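Long-range contacts in ribonuclease S-3 (Pyrus pyrifolia, PDB 1IQQ), which cleaves RNA as a T2-family ribonuclease of the pistil and takes part in gametophytic self-incompatibility, the rejection of a plant's own pollen: residues Q8-A13 with P26-T31; T20-P25 with N70-T75; Q63-W68 with L79-E84. All coordinates share one frame; numbering follows the deposited sequence.

Contact 1 of 3, residues Q8-A13 with P26-T31; sequences QQYQLA and PDKLFT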
loop_
_atom_site.group_PDB
_atom_site.type_symbol
_atom_site.label_atom_id
_atom_site.label_comp_id
_atom_site.label_asym_id
_atom_site.label_seq_id
_atom_site.Cartn_x
_atom_site.Cartn_y
_atom_site.Cartn_z
ATOM N N GLN A 8 0.984 0.831 0.315
ATOM C CA GLN A 8 1.943 0.842 -0.814
ATOM C C GLN A 8 3.213 0.154 -0.330
ATOM O O GLN A 8 3.543 0.136 0.870
ATOM C CB GLN A 8 2.213 2.289 -1.227
ATOM C CG GLN A 8 0.943 2.897 -1.910
ATOM C CD GLN A 8 1.164 4.347 -2.230
ATOM O OE1 GLN A 8 2.178 4.696 -2.797
ATOM N NE2 GLN A 8 0.154 5.192 -1.906
ATOM N N GLN A 9 3.925 -0.439 -1.278
ATOM C CA GLN A 9 5.135 -1.271 -0.994
ATOM C C GLN A 9 6.292 -0.808 -1.811
ATOM O O GLN A 9 6.118 -0.497 -3.004
ATOM C CB GLN A 9 4.820 -2.760 -1.288
ATOM C CG GLN A 9 4.498 -3.028 -2.774
ATOM C CD GLN A 9 4.055 -4.440 -3.046
ATOM O OE1 GLN A 9 3.589 -4.735 -4.176
ATOM N NE2 GLN A 9 4.184 -5.322 -2.083
ATOM N N TYR A 10 7.483 -0.724 -1.193
ATOM C CA TYR A 10 8.709 -0.285 -1.877
ATOM C C TYR A 10 9.294 -1.520 -2.559
ATOM O O TYR A 10 9.745 -2.438 -1.887
ATOM C CB TYR A 10 9.633 0.269 -0.783
ATOM C CG TYR A 10 10.965 0.714 -1.324
ATOM C CD1 TYR A 10 11.066 1.501 -2.442
ATOM C CD2 TYR A 10 12.139 0.381 -0.672
ATOM C CE1 TYR A 10 12.295 1.978 -2.930
ATOM C CE2 TYR A 10 13.361 0.826 -1.116
ATOM C CZ TYR A 10 13.466 1.620 -2.254
ATOM O OH TYR A 10 14.702 2.023 -2.794
ATOM N N GLN A 11 9.207 -1.526 -3.896
ATOM C CA GLN A 11 9.531 -2.748 -4.634
ATOM C C GLN A 11 10.914 -3.343 -4.338
ATOM O O GLN A 11 11.006 -4.548 -4.206
ATOM C CB GLN A 11 9.392 -2.462 -6.142
ATOM C CG GLN A 11 7.997 -2.020 -6.561
ATOM C CD GLN A 11 7.929 -1.839 -8.064
ATOM O OE1 GLN A 11 8.903 -2.135 -8.802
ATOM N NE2 GLN A 11 6.790 -1.378 -8.551
ATOM N N LEU A 12 11.920 -2.479 -4.236
ATOM C CA LEU A 12 13.294 -2.960 -3.978
ATOM C C LEU A 12 13.329 -3.787 -2.722
ATOM O O LEU A 12 13.950 -4.869 -2.673
ATOM C CB LEU A 12 14.257 -1.774 -3.847
ATOM C CG LEU A 12 15.745 -2.139 -3.833
ATOM C CD1 LEU A 12 16.245 -2.399 -5.313
ATOM C CD2 LEU A 12 16.553 -0.995 -3.295
ATOM N N ALA A 13 12.628 -3.351 -1.682
ATOM C CA ALA A 13 12.622 -4.100 -0.447
ATOM C C ALA A 13 11.735 -5.333 -0.464
ATOM O O ALA A 13 12.054 -6.388 0.134
ATOM C CB ALA A 13 12.199 -3.148 0.719
ATOM N N PRO A 26 12.969 -5.082 -9.773
ATOM C CA PRO A 26 12.155 -4.042 -9.140
ATOM C C PRO A 26 12.662 -2.659 -9.385
ATOM O O PRO A 26 13.854 -2.432 -9.589
ATOM C CB PRO A 26 12.216 -4.423 -7.649
ATOM C CG PRO A 26 13.651 -4.996 -7.543
ATOM C CD PRO A 26 13.639 -5.924 -8.774
ATOM N N ASP A 27 11.752 -1.707 -9.274
ATOM C CA ASP A 27 12.096 -0.314 -9.357
ATOM C C ASP A 27 12.260 0.210 -7.916
ATOM O O ASP A 27 11.737 -0.388 -6.959
ATOM C CB ASP A 27 10.967 0.518 -9.986
ATOM C CG ASP A 27 10.805 0.228 -11.468
ATOM O OD1 ASP A 27 9.658 0.253 -11.963
ATOM O OD2 ASP A 27 11.821 -0.017 -12.154
ATOM N N LYS A 28 12.941 1.342 -7.801
ATOM C CA LYS A 28 13.073 1.953 -6.451
ATOM C C LYS A 28 11.872 2.899 -6.253
ATOM O O LYS A 28 11.993 4.129 -6.068
ATOM C CB LYS A 28 14.406 2.718 -6.384
ATOM C CG LYS A 28 15.614 1.735 -6.346
ATOM C CD LYS A 28 16.969 2.429 -6.091
ATOM C CE LYS A 28 18.105 1.414 -6.206
ATOM N NZ LYS A 28 19.455 2.081 -6.185
ATOM N N LEU A 29 10.693 2.272 -6.241
ATOM C CA LEU A 29 9.433 2.977 -6.178
ATOM C C LEU A 29 8.436 2.269 -5.261
ATOM O O LEU A 29 8.465 1.046 -5.117
ATOM C CB LEU A 29 8.753 3.029 -7.570
ATOM C CG LEU A 29 9.475 3.968 -8.551
ATOM C CD1 LEU A 29 8.907 3.786 -9.959
ATOM C CD2 LEU A 29 9.313 5.396 -8.148
ATOM N N PHE A 30 7.554 3.093 -4.681
ATOM C CA PHE A 30 6.390 2.557 -3.933
ATOM C C PHE A 30 5.232 2.424 -4.931
ATOM O O PHE A 30 4.896 3.417 -5.562
ATOM C CB PHE A 30 5.972 3.566 -2.827
ATOM C CG PHE A 30 6.718 3.391 -1.501
ATOM C CD1 PHE A 30 7.910 4.062 -1.211
ATOM C CD2 PHE A 30 6.176 2.568 -0.534
ATOM C CE1 PHE A 30 8.536 3.918 0.040
ATOM C CE2 PHE A 30 6.771 2.407 0.705
ATOM C CZ PHE A 30 7.944 3.084 0.984
ATOM N N THR A 31 4.708 1.225 -5.048
ATOM C CA THR A 31 3.501 1.006 -5.835
ATOM C C THR A 31 2.470 0.358 -4.926
ATOM O O THR A 31 2.715 0.014 -3.740
ATOM C CB THR A 31 3.756 0.157 -7.099
ATOM O OG1 THR A 31 4.494 -1.029 -6.807
ATOM C CG2 THR A 31 4.579 1.039 -8.102
HETATM O O HOH W 1 6.986 -0.091 -11.195
#

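Contact 2 of 3, residues T20-P25 with N70-T75; sequences TLCKDP and NVFDRT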
loop_
_atom_site.group_PDB
_atom_site.type_symbol
_atom_site.label_atom_id
_atom_site.label_comp_id
_atom_site.label_asym_id
_atom_site.label_seq_id
_atom_site.Cartn_x
_atom_site.Cartn_y
_atom_site.Cartn_z
ATOM N N THR A 20 10.702 -16.077 -2.052
ATOM C CA THR A 20 10.108 -15.961 -3.390
ATOM C C THR A 20 10.856 -14.877 -4.140
ATOM O O THR A 20 10.953 -13.723 -3.760
ATOM C CB THR A 20 8.599 -15.687 -3.388
ATOM O OG1 THR A 20 7.917 -16.785 -2.746
ATOM C CG2 THR A 20 8.094 -15.558 -4.808
ATOM N N LEU A 21 11.446 -15.332 -5.207
ATOM C CA LEU A 21 12.223 -14.464 -6.033
ATOM C C LEU A 21 11.311 -13.518 -6.859
ATOM O O LEU A 21 10.238 -13.940 -7.246
ATOM C CB LEU A 21 12.963 -15.396 -6.978
ATOM C CG LEU A 21 13.877 -14.790 -7.999
ATOM C CD1 LEU A 21 15.204 -14.623 -7.363
ATOM C CD2 LEU A 21 14.017 -15.686 -9.223
ATOM N N CYS A 22 11.706 -12.263 -7.078
ATOM C CA CYS A 22 11.014 -11.378 -8.043
ATOM C C CYS A 22 11.647 -11.740 -9.378
ATOM O O CYS A 22 12.843 -11.542 -9.547
ATOM C CB CYS A 22 11.315 -9.906 -7.760
ATOM S SG CYS A 22 10.341 -9.424 -6.292
ATOM N N LYS A 23 10.858 -12.238 -10.332
ATOM C CA LYS A 23 11.413 -12.642 -11.622
ATOM C C LYS A 23 11.686 -11.385 -12.466
ATOM O O LYS A 23 12.482 -11.391 -13.428
ATOM C CB LYS A 23 10.426 -13.582 -12.356
ATOM C CG LYS A 23 10.111 -14.933 -11.738
ATOM C CD LYS A 23 9.087 -15.623 -12.641
ATOM C CE LYS A 23 8.802 -17.050 -12.243
ATOM N NZ LYS A 23 10.025 -17.880 -12.265
ATOM N N ASP A 24 10.994 -10.280 -12.137
ATOM C CA ASP A 24 11.167 -9.039 -12.872
ATOM C C ASP A 24 12.014 -8.080 -11.964
ATOM O O ASP A 24 11.858 -8.090 -10.729
ATOM C CB ASP A 24 9.789 -8.371 -13.141
ATOM C CG ASP A 24 8.787 -9.311 -13.818
ATOM O OD1 ASP A 24 9.170 -10.022 -14.769
ATOM O OD2 ASP A 24 7.611 -9.353 -13.383
ATOM N N PRO A 25 12.900 -7.270 -12.550
ATOM C CA PRO A 25 13.727 -6.363 -11.736
ATOM C C PRO A 25 12.871 -5.263 -11.096
ATOM O O PRO A 25 12.122 -4.597 -11.792
ATOM C CB PRO A 25 14.742 -5.847 -12.725
ATOM C CG PRO A 25 13.926 -5.834 -14.053
ATOM C CD PRO A 25 13.067 -7.055 -13.999
ATOM N N ASN A 70 2.188 -6.932 -9.950
ATOM C CA ASN A 70 2.554 -8.094 -9.130
ATOM C C ASN A 70 4.077 -8.061 -9.352
ATOM O O ASN A 70 4.584 -8.392 -10.438
ATOM C CB ASN A 70 1.984 -9.392 -9.773
ATOM C CG ASN A 70 2.449 -10.620 -9.082
ATOM O OD1 ASN A 70 3.455 -10.605 -8.384
ATOM N ND2 ASN A 70 1.763 -11.728 -9.329
ATOM N N VAL A 71 4.806 -7.592 -8.345
ATOM C CA VAL A 71 6.237 -7.439 -8.449
ATOM C C VAL A 71 7.013 -8.741 -8.588
ATOM O O VAL A 71 8.161 -8.707 -9.057
ATOM C CB VAL A 71 6.788 -6.647 -7.217
ATOM C CG1 VAL A 71 6.165 -5.271 -7.206
ATOM C CG2 VAL A 71 6.494 -7.371 -5.943
ATOM N N PHE A 72 6.423 -9.851 -8.196
ATOM C CA PHE A 72 7.119 -11.147 -8.282
ATOM C C PHE A 72 7.086 -11.708 -9.705
ATOM O O PHE A 72 8.079 -12.357 -10.140
ATOM C CB PHE A 72 6.470 -12.153 -7.317
ATOM C CG PHE A 72 6.607 -11.729 -5.879
ATOM C CD1 PHE A 72 7.774 -12.040 -5.179
ATOM C CD2 PHE A 72 5.637 -10.980 -5.268
ATOM C CE1 PHE A 72 7.982 -11.600 -3.881
ATOM C CE2 PHE A 72 5.826 -10.510 -3.935
ATOM C CZ PHE A 72 7.007 -10.828 -3.257
ATOM N N ASP A 73 6.009 -11.454 -10.448
ATOM C CA ASP A 73 5.882 -12.014 -11.819
ATOM C C ASP A 73 4.723 -11.293 -12.495
ATOM O O ASP A 73 3.536 -11.604 -12.201
ATOM C CB ASP A 73 5.624 -13.512 -11.727
ATOM C CG ASP A 73 5.587 -14.210 -13.093
ATOM O OD1 ASP A 73 5.627 -13.532 -14.126
ATOM O OD2 ASP A 73 5.503 -15.447 -13.072
ATOM N N ARG A 74 5.078 -10.355 -13.359
ATOM C CA ARG A 74 4.068 -9.570 -14.059
ATOM C C ARG A 74 3.144 -10.413 -14.963
ATOM O O ARG A 74 2.045 -9.971 -15.323
ATOM C CB ARG A 74 4.718 -8.458 -14.863
ATOM C CG ARG A 74 5.507 -8.918 -16.094
ATOM C CD ARG A 74 5.995 -7.707 -16.877
ATOM N NE ARG A 74 4.908 -6.736 -16.965
ATOM C CZ ARG A 74 5.052 -5.422 -17.164
ATOM N NH1 ARG A 74 6.267 -4.867 -17.314
ATOM N NH2 ARG A 74 3.969 -4.653 -17.176
ATOM N N THR A 75 3.579 -11.610 -15.345
ATOM C CA THR A 75 2.697 -12.471 -16.132
ATOM C C THR A 75 1.512 -12.984 -15.314
ATOM O O THR A 75 0.561 -13.523 -15.907
ATOM C CB THR A 75 3.433 -13.747 -16.722
ATOM O OG1 THR A 75 3.883 -14.616 -15.702
ATOM C CG2 THR A 75 4.563 -13.332 -17.567
HETATM O O HOH W 2 9.917 -6.641 -9.466
HETATM O O HOH W 3 6.584 -7.356 -12.036
HETATM O O HOH W 4 7.760 -12.075 -15.772
#

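Contact 3 of 3, residues Q63-W68 with L79-E84; sequences QLEIIW and LFWDKE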
loop_
_atom_site.group_PDB
_atom_site.type_symbol
_atom_site.label_atom_id
_atom_site.label_comp_id
_atom_site.label_asym_id
_atom_site.label_seq_id
_atom_site.Cartn_x
_atom_site.Cartn_y
_atom_site.Cartn_z
ATOM N N GLN A 63 -2.741 0.754 -16.827
ATOM C CA GLN A 63 -2.422 1.666 -15.701
ATOM C C GLN A 63 -2.057 0.843 -14.497
ATOM O O GLN A 63 -1.114 1.203 -13.801
ATOM C CB GLN A 63 -3.605 2.536 -15.366
ATOM C CG GLN A 63 -3.973 3.572 -16.495
ATOM C CD GLN A 63 -5.340 4.156 -16.211
ATOM O OE1 GLN A 63 -5.520 5.132 -15.481
ATOM N NE2 GLN A 63 -6.342 3.524 -16.773
ATOM N N LEU A 64 -2.775 -0.247 -14.253
ATOM C CA LEU A 64 -2.448 -1.088 -13.103
ATOM C C LEU A 64 -1.075 -1.767 -13.273
ATOM O O LEU A 64 -0.422 -2.054 -12.290
ATOM C CB LEU A 64 -3.502 -2.178 -12.909
ATOM C CG LEU A 64 -4.882 -1.599 -12.573
ATOM C CD1 LEU A 64 -5.918 -2.743 -12.481
ATOM C CD2 LEU A 64 -4.902 -0.894 -11.198
ATOM N N GLU A 65 -0.620 -2.032 -14.523
ATOM C CA GLU A 65 0.716 -2.600 -14.711
ATOM C C GLU A 65 1.783 -1.677 -14.117
ATOM O O GLU A 65 2.831 -2.153 -13.707
ATOM C CB GLU A 65 0.997 -2.801 -16.237
ATOM C CG GLU A 65 0.322 -3.996 -16.815
ATOM C CD GLU A 65 0.467 -4.075 -18.335
ATOM O OE1 GLU A 65 0.082 -5.135 -18.864
ATOM O OE2 GLU A 65 0.927 -3.089 -18.980
ATOM N N ILE A 66 1.492 -0.380 -14.148
ATOM C CA ILE A 66 2.397 0.645 -13.634
ATOM C C ILE A 66 2.177 0.982 -12.170
ATOM O O ILE A 66 3.168 1.130 -11.440
ATOM C CB ILE A 66 2.288 1.950 -14.491
ATOM C CG1 ILE A 66 2.740 1.633 -15.916
ATOM C CG2 ILE A 66 3.131 3.147 -13.873
ATOM C CD1 ILE A 66 2.328 2.751 -16.910
ATOM N N ILE A 67 0.918 1.009 -11.730
ATOM C CA ILE A 67 0.603 1.513 -10.372
ATOM C C ILE A 67 0.411 0.363 -9.425
ATOM O O ILE A 67 0.638 0.535 -8.193
ATOM C CB ILE A 67 -0.713 2.371 -10.441
ATOM C CG1 ILE A 67 -0.395 3.694 -11.144
ATOM C CG2 ILE A 67 -1.286 2.657 -9.021
ATOM C CD1 ILE A 67 -1.667 4.405 -11.557
ATOM N N TRP A 68 0.049 -0.796 -9.913
ATOM C CA TRP A 68 -0.232 -1.948 -9.045
ATOM C C TRP A 68 0.292 -3.260 -9.638
ATOM O O TRP A 68 -0.421 -4.235 -9.764
ATOM C CB TRP A 68 -1.746 -2.093 -8.782
ATOM C CG TRP A 68 -2.118 -2.950 -7.579
ATOM C CD1 TRP A 68 -1.330 -3.855 -6.919
ATOM C CD2 TRP A 68 -3.378 -2.926 -6.894
ATOM N NE1 TRP A 68 -2.047 -4.397 -5.821
ATOM C CE2 TRP A 68 -3.297 -3.834 -5.809
ATOM C CE3 TRP A 68 -4.573 -2.210 -7.103
ATOM C CZ2 TRP A 68 -4.369 -4.038 -4.934
ATOM C CZ3 TRP A 68 -5.660 -2.397 -6.234
ATOM C CH2 TRP A 68 -5.541 -3.310 -5.149
ATOM N N LEU A 79 -4.639 -12.659 -12.622
ATOM C CA LEU A 79 -5.195 -13.462 -11.548
ATOM C C LEU A 79 -4.940 -12.748 -10.224
ATOM O O LEU A 79 -5.759 -12.817 -9.333
ATOM C CB LEU A 79 -4.579 -14.883 -11.538
ATOM C CG LEU A 79 -5.186 -15.795 -10.475
ATOM C CD1 LEU A 79 -6.677 -16.054 -10.741
ATOM C CD2 LEU A 79 -4.407 -17.103 -10.440
ATOM N N PHE A 80 -3.805 -12.065 -10.113
ATOM C CA PHE A 80 -3.422 -11.275 -8.909
ATOM C C PHE A 80 -4.452 -10.132 -8.685
ATOM O O PHE A 80 -4.972 -9.960 -7.580
ATOM C CB PHE A 80 -2.007 -10.736 -9.183
ATOM C CG PHE A 80 -1.529 -9.616 -8.275
ATOM C CD1 PHE A 80 -0.984 -9.888 -7.008
ATOM C CD2 PHE A 80 -1.511 -8.293 -8.749
ATOM C CE1 PHE A 80 -0.427 -8.811 -6.253
ATOM C CE2 PHE A 80 -0.974 -7.269 -8.031
ATOM C CZ PHE A 80 -0.423 -7.502 -6.775
ATOM N N TRP A 81 -4.780 -9.370 -9.729
ATOM C CA TRP A 81 -5.801 -8.338 -9.523
ATOM C C TRP A 81 -7.183 -8.959 -9.217
ATOM O O TRP A 81 -7.965 -8.390 -8.369
ATOM C CB TRP A 81 -5.899 -7.469 -10.752
ATOM C CG TRP A 81 -4.684 -6.636 -10.992
ATOM C CD1 TRP A 81 -3.897 -6.032 -10.034
ATOM C CD2 TRP A 81 -4.080 -6.376 -12.249
ATOM N NE1 TRP A 81 -2.819 -5.416 -10.636
ATOM C CE2 TRP A 81 -2.900 -5.620 -11.994
ATOM C CE3 TRP A 81 -4.411 -6.715 -13.580
ATOM C CZ2 TRP A 81 -2.037 -5.197 -13.007
ATOM C CZ3 TRP A 81 -3.554 -6.286 -14.615
ATOM C CH2 TRP A 81 -2.364 -5.529 -14.308
ATOM N N ASP A 82 -7.536 -10.067 -9.885
ATOM C CA ASP A 82 -8.822 -10.683 -9.618
ATOM C C ASP A 82 -8.929 -10.987 -8.101
ATOM O O ASP A 82 -10.038 -10.781 -7.520
ATOM C CB ASP A 82 -8.906 -12.010 -10.379
ATOM C CG ASP A 82 -9.249 -11.844 -11.837
ATOM O OD1 ASP A 82 -9.519 -10.754 -12.337
ATOM O OD2 ASP A 82 -9.287 -12.886 -12.494
ATOM N N LYS A 83 -7.864 -11.494 -7.493
ATOM C CA LYS A 83 -7.917 -11.837 -6.035
ATOM C C LYS A 83 -8.029 -10.587 -5.149
ATOM O O LYS A 83 -8.622 -10.660 -4.079
ATOM C CB LYS A 83 -6.709 -12.666 -5.589
ATOM C CG LYS A 83 -6.577 -14.049 -6.329
ATOM C CD LYS A 83 -5.322 -14.770 -5.773
ATOM C CE LYS A 83 -4.817 -15.854 -6.720
ATOM N NZ LYS A 83 -3.616 -15.402 -7.550
ATOM N N GLU A 84 -7.364 -9.504 -5.551
ATOM C CA GLU A 84 -7.484 -8.273 -4.741
ATOM C C GLU A 84 -8.911 -7.795 -4.747
ATOM O O GLU A 84 -9.422 -7.350 -3.708
ATOM C CB GLU A 84 -6.561 -7.164 -5.319
ATOM C CG GLU A 84 -5.032 -7.584 -5.245
ATOM C CD GLU A 84 -4.500 -7.765 -3.839
ATOM O OE1 GLU A 84 -5.052 -7.245 -2.817
ATOM O OE2 GLU A 84 -3.456 -8.465 -3.759
HETATM O O HOH W 5 -1.175 -6.679 -3.905
#

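Contact 1 of 3, residues Q8-A13 with P26-T31
Gln11 lays its side chain along residues Pro26-Thr31, meeting backbone and side-chain atoms, where strand 3-10 passes into helix 11-14. Its CB lies 3.2 Å from Asp27 O and also touches Pro26 CB. CG is anti to the carbonyl carbon (chi1 -60°) and passes beside Leu29 O at 3.4 Å. At the tip, OE1 accepts a nearly straight bond from Asp27 N, 2.9 Å away, while NE2 donates to Thr31 OG1, also at 2.9 Å and close to the amide plane. NE2 gives a second bond to a water that itself donates to Asp27 OD1. Glutamine suits this place because its extended chain brings the amide between Asp27 and Thr31, where OE1 serves one and NE2 the other.

Before the helix the two segments form an antiparallel ladder. Gln9 and Thr31 are the hydrogen-bonded pair, with Gln9 N 2.8 Å from Thr31 O; beyond the ladder, as the helix begins, Gln11 N bonds Leu29 O. In the non-hydrogen-bonded pair, Tyr10 CB sits 3.7 Å above the centre of the Phe30 ring, a CH-pi contact on the sheet face away from Gln9 and Thr31. Gln9 probably helps bind the 3'-terminal nucleotide of RNA, as in relatives. Since a backbone N-H can only donate, the bond from Asp27 N settles which end of the Gln11 amide is oxygen and fixes its rotation.

Contact 2 of 3, residues T20-P25 with N70-T75
Cys22 to Asp24 meet Phe72 to Arg74 in a water-laced contact between two irregular loops, one leading from helix 11-14 toward strand 30-38, the other joining helices 58-67 and 77-89. One direct backbone bond joins them, Lys23 N to Phe72 O at 2.8 Å. Beside it Asp24 reaches over with its carboxylate: OD2 takes the N-H of Arg74 at 2.7 Å, met nearly along the C-O axis. With CG anti to the carbonyl carbon (chi1 -53°), the carboxylate is carried toward Arg74.

Three waters fill out the seam. One donates to both Asp24 O and Val71 O, joining two acceptors that could not bond each other. A second bridges Asp24 OD2 to Asn70 O, and a third bridges Asp24 OD1 to Asp73 OD1. Aspartate fits here because its two oxygens can serve several donors at once.

The 70-75 loop is shaped from within by two Asx turns, Asn70 OD1 accepting from Phe72 N and Asp73 OD1 from Thr75 N. Thr75 OG1 also donates to Asp73 OD1, from the same face of the carboxylate.

The apolar end lies at Phe72. Cys22 SG, in a disulfide with Cys15, approaches the ring obliquely, 4.3 Å from its centroid, and Thr20 CG2 comes within 3.6 Å of Phe72 CD1. Asn70 and Val71 probably help bind the 3'-terminal nucleotide of RNA, as in relatives, so this seam ties the disulfide-bearing loop to a probable substrate-binding segment. The N-H of Arg74, at the start of a 3-10 turn, together with the water donors would favour a charged Asp24, probably offsetting the like charge of Asp73, whose OD1 lies 4.7 Å from Asp24 OD2.

Contact 3 of 3, residues Q63-W68 with L79-E84
Trp68, Phe80 and Trp81 form an aromatic cluster between the C-terminal end of helix 58-67 and helix 77-89, the helix that carries catalytic Glu84 in this RNase T2 fold. The Trp81 indole turns its edge toward the face of Trp68, the five-membered rings 5.3 Å apart between centroids with their planes at 67°. In Trp68, CG anti to the backbone N (chi1 -162°) sets the start of the indole where Trp81 meets it. Phe80 comes in obliquely, its CE2 3.6 Å from Trp68 CD1. Phe103 meets both tryptophans from helix 99-112.

One helical turn before Trp68, Leu64 CB lies over a face of the six-membered ring of Trp81, toward its rim, and reaches CZ2 at 3.4 Å. A leucine CB with a methyl beside it gives an apolar surface to lie on the indole face. Farther out, Glu65 turns its CG to the edge of that ring, near CH2.

Tryptophan also brings a polar atom into this apolar setting. Trp81 NE1 donates to Trp68 O at 2.8 Å, the oxygen lying close to the indole plane, which ties helix 77-89 to the first residue beyond helix 58-67. On the six-membered ring of Trp68, Glu84 lays its CG 3.6 Å from CZ2. Phe80 and Glu84 probably also help bind the 3'-terminal nucleotide of RNA, as in relatives. At the polar edge a water accepts from Trp68 NE1 at 3.1 Å and donates to Glu84 OE2 at 2.9 Å.

Overall arrangement
Contact 1 lies closest to the chain's centre (about 10 Å between centres), most of its touching residues buried, and combines a strand ladder with glutamine bonds. Contact 3 relies on aromatic packing between helix 77-89 and the end of helix 58-67 with the residue that follows it; no touching residue is exposed. Contact 2, about 17 Å out between centres, has the most exposed residues and depends on waters and a carboxylate. Neighbours touch: Val71 CG1 of contact 2 packs on Gln11 CG of contact 1, and Thr31 CB of contact 1 meets Ile67 O of contact 3. All three hold residues assigned by similarity to the RNA-binding site, where they probably converge.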